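Local structure of enoyl-acyl carrier protein reductase (Uncultured bacterium, 6KIA) at residues A[290-295]-A[391-396]; A[327-332]-A[396-401]; A[302-307]-A[381-386]; A[255-260]-A[374-379]. The protein catalyses, as an enoyl-acyl carrier protein reductase that binds NADH, what is probably the final reduction step of each round of fatty acid elongation. All coordinates share one frame; numbering follows the deposited sequence.

Interaction 1. Residues A[290-295]-A[391-396]; sequences EIRTNS and DALVTD. With NAI (1,4-dihydronicotinamide adenine dinucleotide), chain D.
Arg292 reaches across to Thr395 and Leu393 at the start of helix 394-413, and it supplies about half of the surface that the two segments bury. Its CD lies 3.5 Å from Thr395 OG1, the two side chains meeting at a slant. The arginine chain then turns about its CG-CD bond (chi3 83°), which swings the guanidinium off toward Leu393. There NH1 comes within 4.0 Å of Leu393 CD1, and the two chains cross at about a right angle. Asp396 sits at the edge of the guanidinium, near its plane, with OD1 4.2 Å from NH1; this is too long for a salt bridge, though the opposite charges probably attract. The carboxylate has a task of its own: its OD2 takes the backbone N-H of Leu393, the N-cap residue, at 3.0 Å, from above the carboxylate plane. The loop that carries Arg292 follows strand 283-287 of the Rossmann-type sheet and holds the cofactor on its other flank. Ile291 N gives a nearly straight bond to the nicotinamide oxygen O7N of the NADH (3.1 Å, 176°). Further on, Thr293 OG1 and Ser295 OG both donate to the phosphate oxygen O2N, at 2.6 and 2.8 Å. Thr293 OG1 also accepts from Ser295 N, closing an ST turn, with both hydroxyls beside the pyrophosphate.

Interaction 2. Residues A[327-332]-A[396-401]; sequences QACREV and DVLSAL
Cys329 points its sulfur from the last turn of helix 320-331 at Val397 and Leu398, neighbours on helix 394-413. The CB of Cys329 leaves its helix across the line between the two segments, not straight at the partner; it is the sulfur, anti to the carbonyl carbon (chi1 -68°), that makes the approach. SG stands 4.1 Å from Val397 CG1 and 4.2 Å from Val397 CB, meeting one flank of the valine. That flank is presented because CG1 lies anti to the backbone N (chi1 178°), on a residue whose CB already faces the other helix. Leu398 arrives differently. Its CB heads off to one side; CD1 carries on the extended chain, and the other branch, CD2, turns to the sulfur, 4.2 Å from Cys329 SG. The thiol therefore has a branched side chain against it from each of two consecutive residues. The backbones come closest at Cys329 and Val397, with CA atoms 7.1 Å apart. Leu310 of helix 309-315 packs on both Cys329 and Leu398, and Val394 also touches the cysteine, so Cys329 is buried among helices 309-315, 320-331 and 394-413, while Val397 keeps some exposure. No hydrogen bond or charge pair joins the two segments: sulfur and methyl groups hold them by dispersion and by the exclusion of water.

Interaction 3. Residues A[302-307]-A[381-386]; sequences VELSLF and DEITKM
Ile383 of helix 370-385 meets Leu304 and Phe307 with both of its branches, and this trio is the dense part of the contact. CG2 of the isoleucine, anti to the backbone N, comes to 3.7 Å from CZ at the far end of the Phe307 ring, approaching obliquely. The longer branch runs on past the ring in the opposite direction to the phenylalanine, and CD1 is 4.1 Å from Phe307 CE2. That same CD1 lies 3.9 Å from Leu304 CD2, so one methyl fits against both the leucine and the ring. Leu304 lies in the 3-10 turn 302-305, and Phe307 follows it, just before helix 309-315. Ile346 of helix 339-351 touches both Phe307 and Ile383: this part of the chain packs between helices 370-385 and 339-351, in a mostly helical region of an enzyme of the Rossmann clan. Away from this trio the packing thins out. Glu303 points at helix 370-385, but its OE2 stays 5.3 Å from Thr384 OG1, and its carboxylate oxygens are bonded to Ser380 OG and to Gly301 N. On the outer face of the helix Glu382 and Lys385 are exposed to solvent, and Glu382 pairs in a salt bridge with Lys345.

Interaction 4. Residues A[255-260]-A[374-379]; sequences QTYTSY and DIMIGT
Met376 extends from helix 370-385 to the ring of Tyr257, and its chain can be followed outward atom by atom. CB points at the loop 255-260. CG lies anti to the backbone N (chi1 179°) and the next bond is extended too, so that SD is carried out to the loop, with CB and CG as spacers that make no close contact with it. The sulfur is the first atom to touch: SD lies 3.8 Å from Tyr257 CE1 and 3.9 Å from Tyr257 CD1. It stands 4.8 Å from the ring centroid and 61° off the ring normal, an oblique placing. A turn about CG-SD (chi3 68°) brings the methyl CE along the loop, where it rests 3.8 Å from Tyr257 CE1 and 3.7 Å from the carbonyl O of Thr258. Phe299 also packs on the tyrosine ring, and Tyr349 of helix 339-351 touches the methionine. This is a Met-aromatic contact, here joining the inner face of helix 370-385 to the loop whose Tyr260 lines the NADH pocket.

Along the chain the first segments come in the order 255-260, 290-295, 302-307 and 327-332, and their partners follow on two successive helices: 370-385 serves interactions 4 and 3, and 394-413 serves interactions 1 and 2. Interaction 3 is nested inside the loop closed by interaction 1; the other pairs cross. Interaction 3 has its centre about 10 Å from those of interactions 1 and 4, while interactions 2 and 4 lie about 21 Å apart. Probable hydrogen bonds link contacts: Arg292 N with Ser399 OG ties the NADH-binding loop to helix 394-413, and Gln255 NE2 with Glu290 OE2 and Gln255 OE1 with Ser305 OG tie that loop and 302-307 to the end of strand 251-255.

Interaction 1. Residues A[290-295]-A[391-396]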
loop_
_atom_site.group_PDB
_atom_site.type_symbol
_atom_site.label_atom_id
_atom_site.label_comp_id
_atom_site.label_asym_id
_atom_site.label_seq_id
_atom_site.Cartn_x
_atom_site.Cartn_y
_atom_site.Cartn_z
ATOM N N GLU A 290 8.820 1.401 1.547
ATOM C CA GLU A 290 8.436 0.774 2.800
ATOM C C GLU A 290 8.202 1.837 3.867
ATOM O O GLU A 290 9.087 2.688 4.122
ATOM C CB GLU A 290 9.552 -0.170 3.284
ATOM C CG GLU A 290 10.014 -1.221 2.273
ATOM C CD GLU A 290 11.092 -0.724 1.295
ATOM O OE1 GLU A 290 11.453 0.477 1.292
ATOM O OE2 GLU A 290 11.597 -1.554 0.519
ATOM N N ILE A 291 7.028 1.801 4.496
ATOM C CA ILE A 291 6.754 2.657 5.641
ATOM C C ILE A 291 5.951 1.876 6.671
ATOM O O ILE A 291 5.605 0.719 6.446
ATOM C CB ILE A 291 6.002 3.949 5.244
ATOM C CG1 ILE A 291 4.690 3.634 4.527
ATOM C CG2 ILE A 291 6.861 4.859 4.353
ATOM C CD1 ILE A 291 3.848 4.875 4.392
ATOM N N ARG A 292 5.689 2.481 7.827
ATOM C CA ARG A 292 4.825 1.832 8.799
ATOM C C ARG A 292 3.424 2.446 8.794
ATOM O O ARG A 292 3.234 3.638 9.079
ATOM C CB ARG A 292 5.449 1.886 10.193
ATOM C CG ARG A 292 6.703 1.031 10.248
ATOM C CD ARG A 292 7.246 0.880 11.661
ATOM N NE ARG A 292 6.579 -0.182 12.410
ATOM C CZ ARG A 292 5.718 0.027 13.400
ATOM N NH1 ARG A 292 5.414 1.267 13.771
ATOM N NH2 ARG A 292 5.162 -1.006 14.026
ATOM N N THR A 293 2.464 1.618 8.395
ATOM C CA THR A 293 1.042 1.944 8.369
ATOM C C THR A 293 0.263 0.820 9.032
ATOM O O THR A 293 0.845 -0.176 9.473
ATOM C CB THR A 293 0.507 2.078 6.938
ATOM O OG1 THR A 293 0.549 0.782 6.335
ATOM C CG2 THR A 293 1.294 3.072 6.102
ATOM N N ASN A 294 -1.063 0.941 9.068
ATOM C CA ASN A 294 -1.901 -0.167 9.537
ATOM C C ASN A 294 -1.649 -1.461 8.759
ATOM O O ASN A 294 -1.679 -2.554 9.336
ATOM C CB ASN A 294 -3.388 0.194 9.439
ATOM C CG ASN A 294 -3.807 1.235 10.455
ATOM O OD1 ASN A 294 -2.990 1.751 11.225
ATOM N ND2 ASN A 294 -5.097 1.566 10.453
ATOM N N SER A 295 -1.368 -1.363 7.459
ATOM C CA SER A 295 -1.236 -2.586 6.663
ATOM C C SER A 295 0.177 -3.191 6.719
ATOM O O SER A 295 0.367 -4.368 6.425
ATOM C CB SER A 295 -1.603 -2.316 5.196
ATOM O OG SER A 295 -0.495 -1.767 4.474
ATOM N N ASP A 391 6.786 3.901 21.697
ATOM C CA ASP A 391 5.629 4.557 21.093
ATOM C C ASP A 391 6.014 5.860 20.396
ATOM O O ASP A 391 5.159 6.568 19.863
ATOM C CB ASP A 391 4.554 4.836 22.152
ATOM C CG ASP A 391 4.053 3.570 22.833
ATOM O OD1 ASP A 391 4.206 2.470 22.258
ATOM O OD2 ASP A 391 3.499 3.678 23.949
ATOM N N ALA A 392 7.303 6.184 20.414
ATOM C CA ALA A 392 7.809 7.346 19.695
ATOM C C ALA A 392 9.079 6.931 18.959
ATOM O O ALA A 392 10.190 6.973 19.511
ATOM C CB ALA A 392 8.074 8.510 20.638
ATOM N N LEU A 393 8.900 6.531 17.707
ATOM C CA LEU A 393 9.967 5.919 16.926
ATOM C C LEU A 393 10.486 6.818 15.824
ATOM O O LEU A 393 9.747 7.636 15.262
ATOM C CB LEU A 393 9.464 4.623 16.291
ATOM C CG LEU A 393 8.925 3.550 17.232
ATOM C CD1 LEU A 393 8.230 2.464 16.408
ATOM C CD2 LEU A 393 10.043 2.989 18.127
ATOM N N VAL A 394 11.754 6.625 15.481
ATOM C CA VAL A 394 12.331 7.258 14.311
ATOM C C VAL A 394 11.474 6.953 13.061
ATOM O O VAL A 394 11.248 7.829 12.207
ATOM C CB VAL A 394 13.791 6.785 14.106
ATOM C CG1 VAL A 394 14.305 7.220 12.752
ATOM C CG2 VAL A 394 14.703 7.367 15.218
ATOM N N THR A 395 11.005 5.709 12.954
ATOM C CA THR A 395 10.218 5.338 11.787
ATOM C C THR A 395 8.882 6.075 11.729
ATOM O O THR A 395 8.313 6.184 10.658
ATOM C CB THR A 395 9.956 3.828 11.703
ATOM O OG1 THR A 395 9.283 3.386 12.885
ATOM C CG2 THR A 395 11.275 3.072 11.522
ATOM N N ASP A 396 8.356 6.515 12.874
ATOM C CA ASP A 396 7.129 7.337 12.870
ATOM C C ASP A 396 7.411 8.656 12.116
ATOM O O ASP A 396 6.650 9.078 11.209
ATOM C CB ASP A 396 6.629 7.662 14.292
ATOM C CG ASP A 396 6.234 6.432 15.098
ATOM O OD1 ASP A 396 5.916 5.373 14.511
ATOM O OD2 ASP A 396 6.210 6.540 16.348
HETATM P PA NAI D . -3.941 1.323 5.148
HETATM O O1A NAI D . -4.137 2.725 5.639
HETATM O O2A NAI D . -4.343 0.203 6.088
HETATM O O5B NAI D . -4.692 1.209 3.751
HETATM C C5B NAI D . -5.244 -0.029 3.350
HETATM C C4B NAI D . -6.268 0.372 2.245
HETATM O O4B NAI D . -6.797 -0.972 1.677
HETATM C C3B NAI D . -7.276 1.023 2.704
HETATM O O3B NAI D . -7.709 2.110 1.788
HETATM C C2B NAI D . -8.475 -0.106 2.859
HETATM O O2B NAI D . -9.781 0.575 2.934
HETATM C C1B NAI D . -8.319 -0.852 1.822
HETATM N N9A NAI D . -8.723 -2.248 2.087
HETATM C C8A NAI D . -8.258 -3.232 2.876
HETATM N N7A NAI D . -9.040 -4.297 2.712
HETATM C C5A NAI D . -9.994 -3.975 1.807
HETATM C C6A NAI D . -11.028 -4.767 1.330
HETATM N N6A NAI D . -11.440 -6.118 1.591
HETATM N N1A NAI D . -11.870 -4.235 0.430
HETATM C C2A NAI D . -11.708 -2.941 0.012
HETATM N N3A NAI D . -10.672 -2.153 0.487
HETATM C C4A NAI D . -9.816 -2.700 1.406
HETATM O O3 NAI D . -2.353 1.033 4.786
HETATM P PN NAI D . -1.471 1.558 3.541
HETATM O O1N NAI D . -1.477 3.054 3.490
HETATM O O2N NAI D . -0.101 0.956 3.808
HETATM O O5D NAI D . -2.114 0.945 2.216
HETATM C C5D NAI D . -2.522 1.771 1.139
HETATM C C4D NAI D . -1.816 1.260 -0.137
HETATM O O4D NAI D . -0.528 1.525 -0.041
HETATM C C3D NAI D . -1.915 -0.260 -0.238
HETATM O O3D NAI D . -2.302 -0.675 -1.505
HETATM C C2D NAI D . -0.449 -0.678 0.011
HETATM O O2D NAI D . -0.238 -2.035 -0.518
HETATM C C1D NAI D . 0.249 0.257 -0.577
HETATM N N1N NAI D . 1.638 0.328 -0.125
HETATM C C2N NAI D . 1.978 0.242 1.208
HETATM C C3N NAI D . 3.327 0.253 1.586
HETATM C C7N NAI D . 3.736 0.197 3.057
HETATM O O7N NAI D . 4.881 -0.108 3.377
HETATM N N7N NAI D . 2.770 0.513 4.048
HETATM C C4N NAI D . 4.343 0.371 0.648
HETATM C C5N NAI D . 3.985 0.510 -0.698
HETATM C C6N NAI D . 2.637 0.481 -1.073
#

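Interaction 2. Residues A[327-332]-A[396-401]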
loop_
_atom_site.group_PDB
_atom_site.type_symbol
_atom_site.label_atom_id
_atom_site.label_comp_id
_atom_site.label_asym_id
_atom_site.label_seq_id
_atom_site.Cartn_x
_atom_site.Cartn_y
_atom_site.Cartn_z
ATOM N N GLN A 327 17.807 16.114 13.666
ATOM C CA GLN A 327 17.696 16.463 15.092
ATOM C C GLN A 327 16.470 15.813 15.723
ATOM O O GLN A 327 16.511 15.286 16.844
ATOM C CB GLN A 327 17.643 17.987 15.267
ATOM C CG GLN A 327 18.951 18.683 14.959
ATOM C CD GLN A 327 20.017 18.403 16.000
ATOM O OE1 GLN A 327 19.772 18.524 17.199
ATOM N NE2 GLN A 327 21.198 17.994 15.546
ATOM N N ALA A 328 15.354 15.875 14.998
ATOM C CA ALA A 328 14.115 15.266 15.455
ATOM C C ALA A 328 14.258 13.763 15.713
ATOM O O ALA A 328 13.669 13.246 16.656
ATOM C CB ALA A 328 13.036 15.509 14.455
ATOM N N CYS A 329 14.992 13.073 14.846
ATOM C CA CYS A 329 15.184 11.635 15.022
ATOM C C CYS A 329 16.153 11.344 16.167
ATOM O O CYS A 329 15.983 10.360 16.887
ATOM C CB CYS A 329 15.681 10.986 13.732
ATOM S SG CYS A 329 14.388 11.016 12.445
ATOM N N ARG A 330 17.148 12.210 16.346
ATOM C CA ARG A 330 18.078 12.078 17.462
ATOM C C ARG A 330 17.320 12.145 18.780
ATOM O O ARG A 330 17.616 11.395 19.723
ATOM C CB ARG A 330 19.140 13.192 17.434
ATOM C CG ARG A 330 20.097 13.158 16.279
ATOM C CD ARG A 330 21.157 14.240 16.460
ATOM N NE ARG A 330 21.956 14.423 15.260
ATOM C CZ ARG A 330 22.978 13.641 14.930
ATOM N NH1 ARG A 330 23.330 12.627 15.720
ATOM N NH2 ARG A 330 23.663 13.889 13.823
ATOM N N GLU A 331 16.363 13.069 18.857
ATOM C CA GLU A 331 15.668 13.312 20.114
ATOM C C GLU A 331 14.832 12.139 20.644
ATOM O O GLU A 331 14.598 12.067 21.841
ATOM C CB GLU A 331 14.783 14.551 19.977
ATOM C CG GLU A 331 15.560 15.852 20.136
ATOM C CD GLU A 331 14.740 17.082 19.802
ATOM O OE1 GLU A 331 13.644 16.927 19.224
ATOM O OE2 GLU A 331 15.195 18.203 20.117
ATOM N N VAL A 332 14.408 11.197 19.800
ATOM C CA VAL A 332 13.606 10.091 20.314
ATOM C C VAL A 332 14.469 8.887 20.761
ATOM O O VAL A 332 13.949 7.924 21.317
ATOM C CB VAL A 332 12.553 9.602 19.286
ATOM C CG1 VAL A 332 11.552 10.712 18.999
ATOM C CG2 VAL A 332 13.207 9.103 18.005
ATOM N N ASP A 396 8.356 6.515 12.874
ATOM C CA ASP A 396 7.129 7.337 12.870
ATOM C C ASP A 396 7.411 8.656 12.116
ATOM O O ASP A 396 6.650 9.078 11.209
ATOM C CB ASP A 396 6.629 7.662 14.292
ATOM C CG ASP A 396 6.234 6.432 15.098
ATOM O OD1 ASP A 396 5.916 5.373 14.511
ATOM O OD2 ASP A 396 6.210 6.540 16.348
ATOM N N VAL A 397 8.496 9.321 12.504
ATOM C CA VAL A 397 8.896 10.564 11.868
ATOM C C VAL A 397 9.105 10.338 10.364
ATOM O O VAL A 397 8.572 11.077 9.516
ATOM C CB VAL A 397 10.207 11.138 12.508
ATOM C CG1 VAL A 397 10.622 12.396 11.810
ATOM C CG2 VAL A 397 9.985 11.409 13.998
ATOM N N LEU A 398 9.857 9.290 10.029
ATOM C CA LEU A 398 10.219 9.085 8.631
ATOM C C LEU A 398 9.035 8.631 7.757
ATOM O O LEU A 398 8.925 9.059 6.592
ATOM C CB LEU A 398 11.372 8.086 8.510
ATOM C CG LEU A 398 12.713 8.514 9.156
ATOM C CD1 LEU A 398 13.743 7.406 8.964
ATOM C CD2 LEU A 398 13.181 9.839 8.558
ATOM N N SER A 399 8.148 7.805 8.309
ATOM C CA SER A 399 6.950 7.382 7.586
ATOM C C SER A 399 6.090 8.600 7.283
ATOM O O SER A 399 5.596 8.730 6.160
ATOM C CB SER A 399 6.155 6.350 8.370
ATOM O OG SER A 399 6.876 5.129 8.519
ATOM N N ALA A 400 5.924 9.504 8.263
ATOM C CA ALA A 400 5.171 10.744 7.970
ATOM C C ALA A 400 5.835 11.572 6.861
ATOM O O ALA A 400 5.140 12.191 6.034
ATOM C CB ALA A 400 4.989 11.593 9.233
ATOM N N LEU A 401 7.171 11.620 6.846
ATOM C CA LEU A 401 7.862 12.341 5.760
ATOM C C LEU A 401 7.578 11.723 4.387
ATOM O O LEU A 401 7.374 12.436 3.388
ATOM C CB LEU A 401 9.365 12.350 6.046
ATOM C CG LEU A 401 9.847 13.224 7.207
ATOM C CD1 LEU A 401 11.373 13.381 7.122
ATOM C CD2 LEU A 401 9.195 14.603 7.215
#

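Interaction 3. Residues A[302-307]-A[381-386]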
loop_
_atom_site.group_PDB
_atom_site.type_symbol
_atom_site.label_atom_id
_atom_site.label_comp_id
_atom_site.label_asym_id
_atom_site.label_seq_id
_atom_site.Cartn_x
_atom_site.Cartn_y
_atom_site.Cartn_z
ATOM N N VAL A 302 10.242 -4.526 7.937
ATOM C CA VAL A 302 9.963 -3.724 6.749
ATOM C C VAL A 302 10.562 -2.315 6.910
ATOM O O VAL A 302 11.094 -1.710 5.950
ATOM C CB VAL A 302 8.427 -3.667 6.454
ATOM C CG1 VAL A 302 7.661 -2.849 7.499
ATOM C CG2 VAL A 302 8.159 -3.143 5.012
ATOM N N GLU A 303 10.522 -1.824 8.141
ATOM C CA GLU A 303 10.943 -0.460 8.431
ATOM C C GLU A 303 12.474 -0.287 8.346
ATOM O O GLU A 303 12.979 0.842 8.280
ATOM C CB GLU A 303 10.442 -0.051 9.829
ATOM C CG GLU A 303 11.322 -0.571 10.975
ATOM C CD GLU A 303 11.168 -2.041 11.305
ATOM O OE1 GLU A 303 10.266 -2.719 10.768
ATOM O OE2 GLU A 303 12.034 -2.538 12.069
ATOM N N LEU A 304 13.221 -1.397 8.344
ATOM C CA LEU A 304 14.666 -1.306 8.217
ATOM C C LEU A 304 15.027 -0.618 6.922
ATOM O O LEU A 304 16.068 0.078 6.853
ATOM C CB LEU A 304 15.313 -2.700 8.273
ATOM C CG LEU A 304 15.130 -3.425 9.598
ATOM C CD1 LEU A 304 15.827 -4.766 9.489
ATOM C CD2 LEU A 304 15.718 -2.620 10.766
ATOM N N SER A 305 14.156 -0.764 5.917
ATOM C CA SER A 305 14.439 -0.157 4.615
ATOM C C SER A 305 14.331 1.364 4.628
ATOM O O SER A 305 14.897 2.027 3.772
ATOM C CB SER A 305 13.497 -0.721 3.555
ATOM O OG SER A 305 13.692 -2.127 3.398
ATOM N N LEU A 306 13.654 1.908 5.628
ATOM C CA LEU A 306 13.295 3.322 5.629
ATOM C C LEU A 306 14.381 4.242 6.210
ATOM O O LEU A 306 14.525 5.386 5.774
ATOM C CB LEU A 306 11.978 3.495 6.401
ATOM C CG LEU A 306 11.388 4.894 6.591
ATOM C CD1 LEU A 306 11.049 5.536 5.243
ATOM C CD2 LEU A 306 10.138 4.742 7.451
ATOM N N PHE A 307 15.167 3.747 7.165
ATOM C CA PHE A 307 16.152 4.624 7.832
ATOM C C PHE A 307 17.123 5.382 6.909
ATOM O O PHE A 307 17.419 6.564 7.163
ATOM C CB PHE A 307 16.949 3.813 8.860
ATOM C CG PHE A 307 16.109 3.270 9.977
ATOM C CD1 PHE A 307 15.601 4.112 10.954
ATOM C CD2 PHE A 307 15.834 1.915 10.056
ATOM C CE1 PHE A 307 14.815 3.608 11.998
ATOM C CE2 PHE A 307 15.069 1.394 11.100
ATOM C CZ PHE A 307 14.563 2.227 12.074
ATOM N N ASP A 381 14.603 -5.399 16.234
ATOM C CA ASP A 381 14.441 -5.380 17.684
ATOM C C ASP A 381 15.483 -4.485 18.374
ATOM O O ASP A 381 15.142 -3.699 19.276
ATOM C CB ASP A 381 14.546 -6.815 18.219
ATOM C CG ASP A 381 13.257 -7.613 18.039
ATOM O OD1 ASP A 381 12.310 -7.136 17.365
ATOM O OD2 ASP A 381 13.222 -8.761 18.522
ATOM N N GLU A 382 16.754 -4.624 17.971
ATOM C CA GLU A 382 17.837 -3.816 18.539
ATOM C C GLU A 382 17.598 -2.314 18.351
ATOM O O GLU A 382 17.765 -1.495 19.289
ATOM C CB GLU A 382 19.194 -4.184 17.920
ATOM C CG GLU A 382 19.754 -5.537 18.321
ATOM C CD GLU A 382 20.905 -5.984 17.428
ATOM O OE1 GLU A 382 21.530 -5.125 16.771
ATOM O OE2 GLU A 382 21.195 -7.200 17.391
ATOM N N ILE A 383 17.187 -1.960 17.139
ATOM C CA ILE A 383 16.977 -0.543 16.859
ATOM C C ILE A 383 15.789 -0.035 17.680
ATOM O O ILE A 383 15.862 1.032 18.285
ATOM C CB ILE A 383 16.766 -0.282 15.378
ATOM C CG1 ILE A 383 18.104 -0.505 14.664
ATOM C CG2 ILE A 383 16.276 1.157 15.159
ATOM C CD1 ILE A 383 17.989 -0.520 13.176
ATOM N N THR A 384 14.706 -0.799 17.750
ATOM C CA THR A 384 13.608 -0.381 18.610
ATOM C C THR A 384 14.043 -0.188 20.067
ATOM O O THR A 384 13.609 0.765 20.733
ATOM C CB THR A 384 12.459 -1.382 18.540
ATOM O OG1 THR A 384 11.952 -1.370 17.204
ATOM C CG2 THR A 384 11.347 -0.987 19.507
ATOM N N LYS A 385 14.955 -1.027 20.547
ATOM C CA LYS A 385 15.386 -0.871 21.930
ATOM C C LYS A 385 16.331 0.310 22.112
ATOM O O LYS A 385 16.589 0.721 23.260
ATOM C CB LYS A 385 16.083 -2.135 22.441
ATOM C CG LYS A 385 15.231 -3.394 22.487
ATOM C CD LYS A 385 16.073 -4.548 23.030
ATOM C CE LYS A 385 15.559 -5.907 22.582
ATOM N NZ LYS A 385 14.140 -5.859 22.151
ATOM N N MET A 386 16.782 0.912 21.005
ATOM C CA MET A 386 17.525 2.179 21.122
ATOM C C MET A 386 16.677 3.401 21.506
ATOM O O MET A 386 17.223 4.472 21.787
ATOM C CB MET A 386 18.232 2.507 19.810
ATOM C CG MET A 386 19.332 1.539 19.433
ATOM S SD MET A 386 19.889 1.936 17.780
ATOM C CE MET A 386 21.103 0.646 17.520
#

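Interaction 4. Residues A[255-260]-A[374-379]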
loop_
_atom_site.group_PDB
_atom_site.type_symbol
_atom_site.label_atom_id
_atom_site.label_comp_id
_atom_site.label_asym_id
_atom_site.label_seq_id
_atom_site.Cartn_x
_atom_site.Cartn_y
_atom_site.Cartn_z
ATOM N N GLN A 255 16.197 -2.545 -3.329
ATOM C CA GLN A 255 16.143 -3.609 -2.354
ATOM C C GLN A 255 14.677 -3.803 -2.000
ATOM O O GLN A 255 13.805 -3.138 -2.577
ATOM C CB GLN A 255 17.004 -3.273 -1.130
ATOM C CG GLN A 255 16.733 -1.903 -0.512
ATOM C CD GLN A 255 15.478 -1.895 0.356
ATOM O OE1 GLN A 255 15.449 -2.486 1.442
ATOM N NE2 GLN A 255 14.425 -1.244 -0.139
ATOM N N THR A 256 14.401 -4.699 -1.069
ATOM C CA THR A 256 13.016 -5.036 -0.710
ATOM C C THR A 256 12.947 -5.611 0.695
ATOM O O THR A 256 13.933 -6.138 1.195
ATOM C CB THR A 256 12.410 -6.061 -1.689
ATOM O OG1 THR A 256 11.019 -6.266 -1.392
ATOM C CG2 THR A 256 13.148 -7.419 -1.580
ATOM N N TYR A 257 11.762 -5.544 1.300
ATOM C CA TYR A 257 11.413 -6.398 2.424
ATOM C C TYR A 257 11.122 -7.798 1.885
ATOM O O TYR A 257 10.452 -7.940 0.862
ATOM C CB TYR A 257 10.175 -5.852 3.154
ATOM C CG TYR A 257 9.553 -6.862 4.102
ATOM C CD1 TYR A 257 10.032 -7.004 5.398
ATOM C CD2 TYR A 257 8.491 -7.671 3.692
ATOM C CE1 TYR A 257 9.478 -7.936 6.278
ATOM C CE2 TYR A 257 7.939 -8.596 4.553
ATOM C CZ TYR A 257 8.427 -8.728 5.848
ATOM O OH TYR A 257 7.847 -9.664 6.688
ATOM N N THR A 258 11.614 -8.821 2.574
ATOM C CA THR A 258 11.334 -10.227 2.253
ATOM C C THR A 258 10.759 -10.889 3.519
ATOM O O THR A 258 11.273 -10.660 4.623
ATOM C CB THR A 258 12.621 -10.963 1.766
ATOM O OG1 THR A 258 13.155 -10.325 0.600
ATOM C CG2 THR A 258 12.351 -12.436 1.436
ATOM N N SER A 259 9.685 -11.687 3.409
ATOM C CA SER A 259 9.085 -12.053 2.132
ATOM C C SER A 259 7.724 -11.361 1.970
ATOM O O SER A 259 6.820 -11.502 2.806
ATOM C CB SER A 259 8.959 -13.592 2.066
ATOM O OG SER A 259 8.145 -14.025 0.996
ATOM N N TYR A 260 7.580 -10.603 0.887
ATOM C CA TYR A 260 6.372 -9.808 0.692
ATOM C C TYR A 260 5.275 -10.630 0.028
ATOM O O TYR A 260 5.262 -10.809 -1.186
ATOM C CB TYR A 260 6.714 -8.573 -0.132
ATOM C CG TYR A 260 5.584 -7.616 -0.298
ATOM C CD1 TYR A 260 5.194 -6.785 0.743
ATOM C CD2 TYR A 260 4.913 -7.526 -1.509
ATOM C CE1 TYR A 260 4.139 -5.884 0.583
ATOM C CE2 TYR A 260 3.871 -6.630 -1.675
ATOM C CZ TYR A 260 3.490 -5.827 -0.629
ATOM O OH TYR A 260 2.441 -4.944 -0.820
ATOM N N ASP A 374 16.742 -14.237 11.451
ATOM C CA ASP A 374 17.596 -13.895 12.572
ATOM C C ASP A 374 18.136 -12.482 12.418
ATOM O O ASP A 374 18.066 -11.680 13.354
ATOM C CB ASP A 374 18.758 -14.885 12.700
ATOM C CG ASP A 374 18.397 -16.095 13.549
ATOM O OD1 ASP A 374 18.172 -15.939 14.768
ATOM O OD2 ASP A 374 18.356 -17.210 12.993
ATOM N N ILE A 375 18.685 -12.171 11.243
ATOM C CA ILE A 375 19.312 -10.864 11.100
ATOM C C ILE A 375 18.280 -9.716 11.013
ATOM O O ILE A 375 18.506 -8.619 11.552
ATOM C CB ILE A 375 20.270 -10.826 9.879
ATOM C CG1 ILE A 375 21.136 -9.570 9.912
ATOM C CG2 ILE A 375 19.522 -10.979 8.558
ATOM C CD1 ILE A 375 22.133 -9.489 8.777
ATOM N N MET A 376 17.157 -9.961 10.350
ATOM C CA MET A 376 16.144 -8.906 10.154
ATOM C C MET A 376 15.396 -8.633 11.459
ATOM O O MET A 376 15.259 -7.489 11.892
ATOM C CB MET A 376 15.151 -9.274 9.057
ATOM C CG MET A 376 14.089 -8.204 8.869
ATOM S SD MET A 376 12.985 -8.528 7.477
ATOM C CE MET A 376 12.119 -9.968 8.106
ATOM N N ILE A 377 14.908 -9.685 12.101
ATOM C CA ILE A 377 14.175 -9.480 13.337
ATOM C C ILE A 377 15.109 -9.026 14.460
ATOM O O ILE A 377 14.742 -8.162 15.267
ATOM C CB ILE A 377 13.437 -10.764 13.752
ATOM C CG1 ILE A 377 12.540 -11.238 12.614
ATOM C CG2 ILE A 377 12.692 -10.574 15.077
ATOM C CD1 ILE A 377 11.287 -10.432 12.443
ATOM N N GLY A 378 16.322 -9.581 14.490
ATOM C CA GLY A 378 17.310 -9.170 15.470
ATOM C C GLY A 378 17.640 -7.690 15.335
ATOM O O GLY A 378 17.650 -6.941 16.333
ATOM N N THR A 379 17.916 -7.266 14.101
ATOM C CA THR A 379 18.271 -5.865 13.851
ATOM C C THR A 379 17.100 -4.921 14.179
ATOM O O THR A 379 17.273 -3.872 14.845
ATOM C CB THR A 379 18.730 -5.668 12.385
ATOM O OG1 THR A 379 19.850 -6.543 12.103
ATOM C CG2 THR A 379 19.135 -4.236 12.145
#